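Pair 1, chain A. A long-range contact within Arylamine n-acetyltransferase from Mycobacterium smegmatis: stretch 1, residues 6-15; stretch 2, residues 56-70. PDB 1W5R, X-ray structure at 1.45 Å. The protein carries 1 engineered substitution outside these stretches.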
# COMPACT_ATOMS: atom_id res chain seq x y z
N MET A 6 22.12 2.64 -35.30
CA MET A 6 21.99 3.33 -33.99
C MET A 6 22.57 2.46 -32.88
O MET A 6 23.12 1.38 -33.15
CB MET A 6 20.53 3.64 -33.67
CG MET A 6 19.59 3.64 -34.87
SD MET A 6 17.92 4.12 -34.40
CE MET A 6 17.88 5.80 -35.02
N ASP A 7 22.47 2.92 -31.63
CA ASP A 7 22.89 2.12 -30.48
C ASP A 7 21.72 1.27 -29.98
O ASP A 7 21.16 1.53 -28.90
CB ASP A 7 23.46 3.01 -29.36
CG ASP A 7 24.02 2.19 -28.19
OD1 ASP A 7 24.45 1.03 -28.40
OD2 ASP A 7 24.04 2.72 -27.05
N LEU A 8 21.36 0.26 -30.77
CA LEU A 8 20.31 -0.66 -30.34
C LEU A 8 20.78 -1.56 -29.21
O LEU A 8 19.99 -1.90 -28.33
CB LEU A 8 19.77 -1.49 -31.50
CG LEU A 8 18.80 -0.83 -32.47
CD1 LEU A 8 17.73 -1.83 -32.81
CD2 LEU A 8 18.15 0.46 -31.93
N GLY A 9 22.06 -1.92 -29.22
CA GLY A 9 22.67 -2.68 -28.13
C GLY A 9 22.48 -2.02 -26.77
O GLY A 9 22.18 -2.69 -25.77
N GLY A 10 22.67 -0.71 -26.73
CA GLY A 10 22.44 0.08 -25.52
C GLY A 10 20.97 -0.01 -25.11
O GLY A 10 20.68 -0.27 -23.93
N TYR A 11 20.07 0.16 -26.07
CA TYR A 11 18.63 0.09 -25.77
C TYR A 11 18.21 -1.28 -25.28
O TYR A 11 17.50 -1.40 -24.28
CB TYR A 11 17.77 0.50 -26.97
CG TYR A 11 16.29 0.29 -26.73
CD1 TYR A 11 15.53 1.23 -26.03
CD2 TYR A 11 15.65 -0.86 -27.20
CE1 TYR A 11 14.17 1.02 -25.80
CE2 TYR A 11 14.30 -1.08 -26.99
CZ TYR A 11 13.56 -0.12 -26.30
OH TYR A 11 12.21 -0.34 -26.10
N LEU A 12 18.67 -2.32 -25.98
CA LEU A 12 18.31 -3.69 -25.64
C LEU A 12 18.80 -4.08 -24.25
O LEU A 12 18.07 -4.72 -23.50
CB LEU A 12 18.80 -4.67 -26.71
CG LEU A 12 18.13 -4.46 -28.08
CD1 LEU A 12 18.95 -5.17 -29.17
CD2 LEU A 12 16.67 -4.90 -28.11
N THR A 13 20.03 -3.69 -23.91
CA THR A 13 20.56 -3.86 -22.56
C THR A 13 19.73 -3.12 -21.50
O THR A 13 19.41 -3.67 -20.44
CB THR A 13 22.04 -3.42 -22.47
OG1 THR A 13 22.82 -4.22 -23.37
CG2 THR A 13 22.58 -3.60 -21.05
N ARG A 14 19.38 -1.87 -21.81
CA ARG A 14 18.55 -1.04 -20.95
C ARG A 14 17.25 -1.74 -20.59
O ARG A 14 16.79 -1.66 -19.44
CB ARG A 14 18.27 0.30 -21.65
CG ARG A 14 17.39 1.27 -20.85
CD ARG A 14 18.17 1.96 -19.76
NE ARG A 14 17.43 3.13 -19.27
CZ ARG A 14 16.89 3.23 -18.06
NH1 ARG A 14 16.99 2.25 -17.17
NH2 ARG A 14 16.23 4.34 -17.74
N ILE A 15 16.64 -2.41 -21.56
CA ILE A 15 15.35 -3.08 -21.33
C ILE A 15 15.46 -4.57 -20.98
O ILE A 15 14.46 -5.25 -20.82
CB ILE A 15 14.32 -2.83 -22.47
CG1 ILE A 15 14.73 -3.53 -23.78
CG2 ILE A 15 14.12 -1.31 -22.68
CD1 ILE A 15 13.62 -3.61 -24.82
N SER A 56 14.72 14.00 -31.57
CA SER A 56 15.62 13.23 -32.41
C SER A 56 16.06 11.95 -31.72
O SER A 56 16.05 11.85 -30.49
CB SER A 56 16.86 14.07 -32.75
OG SER A 56 17.65 14.30 -31.60
N ALA A 57 16.48 10.96 -32.50
CA ALA A 57 16.99 9.73 -31.92
C ALA A 57 18.19 10.00 -31.00
O ALA A 57 18.32 9.40 -29.94
CB ALA A 57 17.36 8.72 -33.02
N GLU A 58 19.09 10.88 -31.44
CA GLU A 58 20.28 11.21 -30.64
C GLU A 58 19.90 11.67 -29.24
O GLU A 58 20.46 11.20 -28.25
CB GLU A 58 21.14 12.27 -31.35
CG GLU A 58 22.25 12.84 -30.48
CD GLU A 58 23.23 13.74 -31.24
OE1 GLU A 58 22.94 14.15 -32.39
OE2 GLU A 58 24.30 14.05 -30.66
N ALA A 59 18.95 12.61 -29.18
CA ALA A 59 18.52 13.16 -27.91
C ALA A 59 17.84 12.10 -27.05
O ALA A 59 18.09 12.02 -25.86
CB ALA A 59 17.59 14.31 -28.14
N LEU A 60 16.95 11.31 -27.65
CA LEU A 60 16.17 10.36 -26.86
C LEU A 60 16.98 9.16 -26.36
O LEU A 60 16.80 8.71 -25.22
CB LEU A 60 14.92 9.92 -27.64
CG LEU A 60 13.96 11.07 -27.98
CD1 LEU A 60 12.73 10.53 -28.70
CD2 LEU A 60 13.57 11.86 -26.71
N PHE A 61 17.87 8.64 -27.21
CA PHE A 61 18.78 7.58 -26.76
C PHE A 61 19.70 8.10 -25.66
O PHE A 61 19.91 7.43 -24.65
CB PHE A 61 19.60 7.03 -27.94
CG PHE A 61 18.91 5.95 -28.74
CD1 PHE A 61 18.02 6.28 -29.77
CD2 PHE A 61 19.18 4.60 -28.50
CE1 PHE A 61 17.39 5.28 -30.54
CE2 PHE A 61 18.56 3.58 -29.27
CZ PHE A 61 17.66 3.92 -30.28
N ALA A 62 20.23 9.31 -25.84
CA ALA A 62 21.15 9.86 -24.85
C ALA A 62 20.50 9.94 -23.46
O ALA A 62 21.10 9.53 -22.47
CB ALA A 62 21.67 11.22 -25.29
N LYS A 63 19.26 10.42 -23.40
CA LYS A 63 18.59 10.58 -22.12
C LYS A 63 18.04 9.27 -21.54
O LYS A 63 18.33 8.92 -20.40
CB LYS A 63 17.48 11.62 -22.21
CG LYS A 63 16.77 11.86 -20.89
CD LYS A 63 15.64 12.87 -21.02
CE LYS A 63 14.87 13.00 -19.73
NZ LYS A 63 13.76 13.98 -19.85
N LEU A 64 17.21 8.57 -22.31
CA LEU A 64 16.48 7.42 -21.76
C LEU A 64 17.30 6.14 -21.69
O LEU A 64 16.96 5.23 -20.94
CB LEU A 64 15.19 7.16 -22.54
CG LEU A 64 13.97 7.95 -22.09
CD1 LEU A 64 14.17 9.43 -22.34
CD2 LEU A 64 12.72 7.43 -22.81
N VAL A 65 18.36 6.08 -22.49
CA VAL A 65 19.23 4.91 -22.48
C VAL A 65 20.54 5.24 -21.75
O VAL A 65 20.79 4.69 -20.67
CB VAL A 65 19.47 4.36 -23.91
CG1 VAL A 65 20.49 3.20 -23.89
CG2 VAL A 65 18.13 3.95 -24.56
N ASP A 66 21.33 6.16 -22.29
CA ASP A 66 22.69 6.38 -21.77
C ASP A 66 22.72 7.00 -20.38
O ASP A 66 23.62 6.70 -19.59
CB ASP A 66 23.51 7.26 -22.73
CG ASP A 66 23.69 6.62 -24.10
OD1 ASP A 66 23.49 5.39 -24.25
OD2 ASP A 66 24.02 7.37 -25.04
N ARG A 67 21.76 7.87 -20.08
CA ARG A 67 21.75 8.56 -18.78
C ARG A 67 20.84 7.91 -17.74
O ARG A 67 20.73 8.40 -16.61
CB ARG A 67 21.43 10.06 -18.94
CG ARG A 67 22.37 10.77 -19.93
CD ARG A 67 22.34 12.30 -19.88
NE ARG A 67 21.10 12.87 -19.39
CZ ARG A 67 20.19 13.48 -20.13
NH1 ARG A 67 20.35 13.62 -21.44
NH2 ARG A 67 19.10 13.95 -19.55
N ARG A 68 20.16 6.82 -18.13
CA ARG A 68 19.31 6.05 -17.22
C ARG A 68 18.25 6.92 -16.54
O ARG A 68 17.95 6.79 -15.35
CB ARG A 68 20.16 5.24 -16.22
CG ARG A 68 21.05 4.21 -16.92
CD ARG A 68 22.03 3.55 -15.96
NE ARG A 68 22.95 2.64 -16.65
CZ ARG A 68 23.99 2.02 -16.08
NH1 ARG A 68 24.27 2.21 -14.80
NH2 ARG A 68 24.75 1.22 -16.81
N ARG A 69 17.70 7.82 -17.34
CA ARG A 69 16.54 8.61 -16.98
C ARG A 69 15.34 7.94 -17.62
O ARG A 69 15.49 7.11 -18.52
CB ARG A 69 16.70 10.01 -17.56
CG ARG A 69 17.79 10.86 -16.85
CD ARG A 69 17.34 11.39 -15.50
NE ARG A 69 16.06 12.09 -15.60
CZ ARG A 69 15.91 13.36 -15.97
NH1 ARG A 69 14.69 13.88 -16.04
NH2 ARG A 69 16.97 14.14 -16.25
N GLY A 70 14.14 8.31 -17.17
CA GLY A 70 12.94 7.98 -17.93
C GLY A 70 12.55 9.17 -18.78
O GLY A 70 13.35 10.08 -19.04
O HOH W 1 22.16 4.59 -26.73

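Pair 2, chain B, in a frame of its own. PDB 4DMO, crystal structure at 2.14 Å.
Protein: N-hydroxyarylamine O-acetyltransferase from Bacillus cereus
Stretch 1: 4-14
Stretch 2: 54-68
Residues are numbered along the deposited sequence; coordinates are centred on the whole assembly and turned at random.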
# COMPACT_ATOMS: atom_id res chain seq x y z
N THR B 4 9.22 19.67 -6.65
CA THR B 4 10.26 19.30 -5.67
C THR B 4 11.03 18.07 -6.12
O THR B 4 10.67 17.43 -7.09
CB THR B 4 9.68 19.01 -4.27
OG1 THR B 4 8.94 17.78 -4.30
CG2 THR B 4 8.80 20.15 -3.80
N ASP B 5 12.11 17.76 -5.41
CA ASP B 5 12.91 16.58 -5.71
C ASP B 5 12.07 15.31 -5.47
O ASP B 5 12.13 14.34 -6.24
CB ASP B 5 14.18 16.57 -4.85
CG ASP B 5 15.14 15.45 -5.23
OD1 ASP B 5 15.61 14.74 -4.30
OD2 ASP B 5 15.43 15.27 -6.44
N PHE B 6 11.30 15.30 -4.38
CA PHE B 6 10.41 14.18 -4.09
C PHE B 6 9.54 13.87 -5.29
O PHE B 6 9.47 12.73 -5.72
CB PHE B 6 9.55 14.45 -2.85
CG PHE B 6 8.95 13.20 -2.26
CD1 PHE B 6 9.56 12.59 -1.17
CD2 PHE B 6 7.82 12.62 -2.80
CE1 PHE B 6 9.03 11.42 -0.63
CE2 PHE B 6 7.28 11.45 -2.26
CZ PHE B 6 7.89 10.85 -1.19
N GLN B 7 8.89 14.89 -5.84
CA GLN B 7 8.03 14.73 -7.02
C GLN B 7 8.79 14.17 -8.23
O GLN B 7 8.31 13.28 -8.94
CB GLN B 7 7.42 16.08 -7.40
CG GLN B 7 6.35 16.58 -6.45
CD GLN B 7 5.66 17.85 -6.95
OE1 GLN B 7 6.10 18.96 -6.64
NE2 GLN B 7 4.58 17.69 -7.71
N LYS B 8 9.99 14.69 -8.47
CA LYS B 8 10.75 14.26 -9.63
C LYS B 8 11.16 12.78 -9.51
O LYS B 8 10.99 12.01 -10.45
CB LYS B 8 12.00 15.14 -9.79
CG LYS B 8 12.76 14.88 -11.07
CD LYS B 8 14.07 15.68 -11.15
CE LYS B 8 14.91 15.32 -12.38
NZ LYS B 8 16.28 15.94 -12.33
N GLN B 9 11.67 12.40 -8.34
CA GLN B 9 12.06 11.01 -8.08
C GLN B 9 10.85 10.09 -8.14
O GLN B 9 10.97 8.93 -8.53
CB GLN B 9 12.73 10.91 -6.74
CG GLN B 9 13.90 11.86 -6.58
CD GLN B 9 15.21 11.14 -6.50
OE1 GLN B 9 15.43 10.14 -7.19
NE2 GLN B 9 16.09 11.64 -5.64
N PHE B 10 9.70 10.61 -7.74
CA PHE B 10 8.46 9.86 -7.76
C PHE B 10 8.01 9.56 -9.19
O PHE B 10 7.73 8.42 -9.52
CB PHE B 10 7.39 10.61 -6.98
CG PHE B 10 6.16 9.80 -6.67
CD1 PHE B 10 6.04 9.11 -5.48
CD2 PHE B 10 5.12 9.73 -7.58
CE1 PHE B 10 4.90 8.36 -5.20
CE2 PHE B 10 3.99 8.98 -7.31
CZ PHE B 10 3.89 8.28 -6.12
N PHE B 11 7.93 10.58 -10.05
CA PHE B 11 7.58 10.32 -11.44
C PHE B 11 8.59 9.31 -12.04
O PHE B 11 8.22 8.37 -12.76
CB PHE B 11 7.58 11.61 -12.27
CG PHE B 11 6.48 12.59 -11.92
CD1 PHE B 11 6.79 13.84 -11.42
CD2 PHE B 11 5.14 12.27 -12.10
CE1 PHE B 11 5.78 14.76 -11.10
CE2 PHE B 11 4.15 13.17 -11.78
CZ PHE B 11 4.48 14.42 -11.28
N ALA B 12 9.86 9.51 -11.74
CA ALA B 12 10.91 8.64 -12.24
C ALA B 12 10.68 7.18 -11.80
O ALA B 12 10.75 6.25 -12.61
CB ALA B 12 12.30 9.14 -11.76
N ARG B 13 10.41 7.01 -10.51
CA ARG B 13 10.14 5.69 -9.96
C ARG B 13 8.96 5.03 -10.69
O ARG B 13 9.01 3.84 -11.04
CB ARG B 13 9.88 5.79 -8.45
CG ARG B 13 9.69 4.45 -7.76
CD ARG B 13 10.99 3.63 -7.75
NE ARG B 13 10.86 2.53 -6.81
CZ ARG B 13 10.49 1.29 -7.11
NH1 ARG B 13 10.39 0.39 -6.13
NH2 ARG B 13 10.20 0.94 -8.35
N LEU B 14 7.91 5.79 -10.94
CA LEU B 14 6.71 5.23 -11.57
C LEU B 14 6.81 5.09 -13.07
O LEU B 14 5.92 4.49 -13.70
CB LEU B 14 5.47 6.08 -11.23
CG LEU B 14 4.68 5.65 -9.98
CD1 LEU B 14 5.59 5.50 -8.78
CD2 LEU B 14 3.58 6.66 -9.68
N SER B 54 9.67 8.96 7.44
CA SER B 54 9.81 10.37 7.13
C SER B 54 9.87 10.50 5.62
O SER B 54 10.05 9.53 4.92
CB SER B 54 11.09 10.95 7.76
OG SER B 54 12.28 10.49 7.11
N LYS B 55 9.67 11.71 5.14
CA LYS B 55 9.72 11.98 3.72
C LYS B 55 11.09 11.64 3.14
O LYS B 55 11.20 11.05 2.06
CB LYS B 55 9.42 13.45 3.49
CG LYS B 55 9.16 13.81 2.03
CD LYS B 55 8.68 15.25 1.86
CE LYS B 55 8.77 15.64 0.41
NZ LYS B 55 8.52 17.08 0.16
N GLU B 56 12.15 12.05 3.85
CA GLU B 56 13.52 11.80 3.37
C GLU B 56 13.88 10.33 3.39
O GLU B 56 14.37 9.82 2.40
CB GLU B 56 14.55 12.60 4.16
CG GLU B 56 14.68 14.03 3.69
CD GLU B 56 15.61 14.14 2.49
OE1 GLU B 56 16.84 14.25 2.71
OE2 GLU B 56 15.13 14.12 1.34
N ASN B 57 13.65 9.65 4.52
CA ASN B 57 13.93 8.23 4.58
C ASN B 57 13.13 7.48 3.49
O ASN B 57 13.62 6.55 2.85
CB ASN B 57 13.61 7.69 5.98
CG ASN B 57 14.63 8.14 7.01
OD1 ASN B 57 15.70 8.61 6.64
ND2 ASN B 57 14.34 7.96 8.29
N LEU B 58 11.91 7.90 3.24
CA LEU B 58 11.08 7.17 2.29
C LEU B 58 11.50 7.45 0.83
O LEU B 58 11.48 6.55 -0.02
CB LEU B 58 9.60 7.47 2.54
CG LEU B 58 9.00 6.80 3.78
CD1 LEU B 58 7.57 7.30 3.97
CD2 LEU B 58 8.99 5.27 3.66
N LYS B 59 11.85 8.71 0.54
CA LYS B 59 12.38 9.07 -0.79
C LYS B 59 13.60 8.21 -1.12
O LYS B 59 13.73 7.73 -2.24
CB LYS B 59 12.76 10.55 -0.83
CG LYS B 59 13.40 10.97 -2.16
CD LYS B 59 13.50 12.51 -2.29
CE LYS B 59 14.57 13.08 -1.37
NZ LYS B 59 14.63 14.58 -1.43
N GLU B 60 14.47 8.02 -0.13
CA GLU B 60 15.70 7.23 -0.25
C GLU B 60 15.43 5.74 -0.40
O GLU B 60 15.95 5.11 -1.30
CB GLU B 60 16.57 7.45 1.00
CG GLU B 60 17.76 6.48 1.15
CD GLU B 60 19.04 6.98 0.49
OE1 GLU B 60 18.96 7.96 -0.29
OE2 GLU B 60 20.11 6.37 0.72
N LYS B 61 14.61 5.17 0.48
CA LYS B 61 14.30 3.75 0.40
C LYS B 61 13.49 3.41 -0.86
O LYS B 61 13.89 2.55 -1.66
CB LYS B 61 13.56 3.27 1.67
CG LYS B 61 13.30 1.76 1.65
CD LYS B 61 12.25 1.27 2.64
CE LYS B 61 12.11 -0.26 2.56
NZ LYS B 61 10.69 -0.68 2.87
N ILE B 62 12.39 4.12 -1.07
CA ILE B 62 11.44 3.74 -2.10
C ILE B 62 11.81 4.30 -3.46
O ILE B 62 11.74 3.60 -4.46
CB ILE B 62 9.97 4.27 -1.78
CG1 ILE B 62 9.50 3.83 -0.41
CG2 ILE B 62 8.98 3.77 -2.81
CD1 ILE B 62 9.12 2.40 -0.33
N LEU B 63 12.16 5.59 -3.50
CA LEU B 63 12.33 6.25 -4.80
C LEU B 63 13.77 6.13 -5.31
O LEU B 63 14.00 5.82 -6.47
CB LEU B 63 11.90 7.72 -4.73
CG LEU B 63 10.53 7.97 -4.12
CD1 LEU B 63 10.20 9.45 -4.13
CD2 LEU B 63 9.45 7.18 -4.84
N VAL B 64 14.73 6.34 -4.43
CA VAL B 64 16.13 6.29 -4.83
C VAL B 64 16.62 4.85 -4.89
O VAL B 64 17.14 4.42 -5.92
CB VAL B 64 17.04 7.11 -3.87
CG1 VAL B 64 18.51 6.97 -4.26
CG2 VAL B 64 16.62 8.59 -3.86
N ASN B 65 16.44 4.09 -3.81
CA ASN B 65 16.96 2.72 -3.76
C ASN B 65 16.01 1.65 -4.34
O ASN B 65 16.27 0.47 -4.24
CB ASN B 65 17.34 2.38 -2.32
CG ASN B 65 18.58 3.14 -1.87
OD1 ASN B 65 19.38 3.56 -2.69
ND2 ASN B 65 18.76 3.29 -0.56
N ASN B 66 14.93 2.10 -4.94
CA ASN B 66 13.97 1.27 -5.65
C ASN B 66 13.45 0.06 -4.86
O ASN B 66 13.30 -1.03 -5.40
CB ASN B 66 14.54 0.85 -7.02
CG ASN B 66 14.28 1.90 -8.09
OD1 ASN B 66 13.54 1.67 -9.06
ND2 ASN B 66 14.86 3.10 -7.89
N ARG B 67 13.18 0.27 -3.57
CA ARG B 67 12.55 -0.74 -2.73
C ARG B 67 11.03 -0.49 -2.64
O ARG B 67 10.51 0.50 -3.18
CB ARG B 67 13.16 -0.72 -1.34
CG ARG B 67 14.65 -1.12 -1.30
CD ARG B 67 14.80 -2.62 -1.41
NE ARG B 67 14.05 -3.26 -0.35
CZ ARG B 67 14.47 -3.38 0.90
NH1 ARG B 67 15.69 -2.98 1.25
NH2 ARG B 67 13.67 -3.96 1.79
N GLY B 68 10.35 -1.40 -1.95
CA GLY B 68 8.94 -1.24 -1.68
C GLY B 68 8.78 -1.08 -0.21
O GLY B 68 9.74 -0.71 0.51
O HOH W 2 13.26 7.51 -8.66
O HOH W 3 11.04 -2.19 -6.57

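Two helices that run in roughly the same direction can keep one backbone arrangement while exchanging much of what lies between them, and the contacts of pair 1 and pair 2 illustrate this well. In pair 1 the N-to-C directions of helices 8-14 and 57-66 differ by 33°, with a closest axial approach of 9.5 Å; in pair 2 helices 5-14 and 55-64 differ by 20° and approach to 9.3 Å. Fourteen central residues superpose with an RMSD of 0.6 Å. Both second helices begin with a serine cap, Ser A56 matching Ser B54, and both contain a wider pi-type turn near their C-terminal end, followed by a residue with positive phi, Arg A68 or Asn B66.

An element common to both contacts is an arginine, Arg A14 in pair 1 and Arg B13 in pair 2, with chi1 to chi3 in the t, p, t wells in both. Arg A14 NE donates to Leu A64 O at 2.7 Å, and Arg A14 NH2 donates to Arg A69 O at 3.0 Å. In pair 2, Arg B13 NE reaches Ile B62 O at 2.7 Å and Arg B13 NH1 reaches Arg B67 O at 3.0 Å. One acceptor, Leu A64 O or Ile B62 O, lies within the last turns of the helix and the other, Arg A69 O or Arg B67 O, beyond it; as both are backbone carbonyls near the edge of the guanidinium, the bonds use the path of the chain rather than the side chains there. What covers one face of the guanidinium does differ: Arg A68 CA in pair 1, Asn B66 OD1 in pair 2.

One turn back, an aromatic ring meets an aliphatic side chain. Tyr A11 and Phe B10 nearly coincide, and Val A65 matches Leu B63. Tyr A11 CD1 lies 4.0 Å from Val A65 CG2, and Phe B10 CD1 lies 4.0 Å from Leu B63 CD2. Leu B63 goes further, fitting as a knob among Phe B6, Gln B9, Phe B10 and Arg B13, with Leu B63 CD1 4.0 Å from the ring centroid of Phe B6, over the face.

Toward the N-terminal ends the solutions diverge most. Pair 1 supplies its large ring from the second helix: Phe A61 CZ packs 3.9 Å from Leu A8 CD2, and Phe A61 CE2 lies 3.9 Å from Tyr A11 CB. Pair 2 supplies it from the first, where Phe B6 matches Asp A7; Phe B6 CD1 lies 3.4 Å from Lys B55 CG and 3.8 Å from Lys B59 CB. Lys B59, at the position of Phe A61, thus offers aliphatic carbon to the ring while Lys B59 NZ forms a salt bridge with Asp B5 OD1 at 3.0 Å.

Polar links shift as well. In pair 1 a water donates to both Asp A7 OD2 (2.7 Å) and Asp A66 OD1 (2.9 Å), joining two like charges. In pair 2 the position of Asp A66 is held by Val B64, and Val B64 CG2 lies 3.6 Å from Gln B9 NE2; Gln B9 occupies the position of Gly A10.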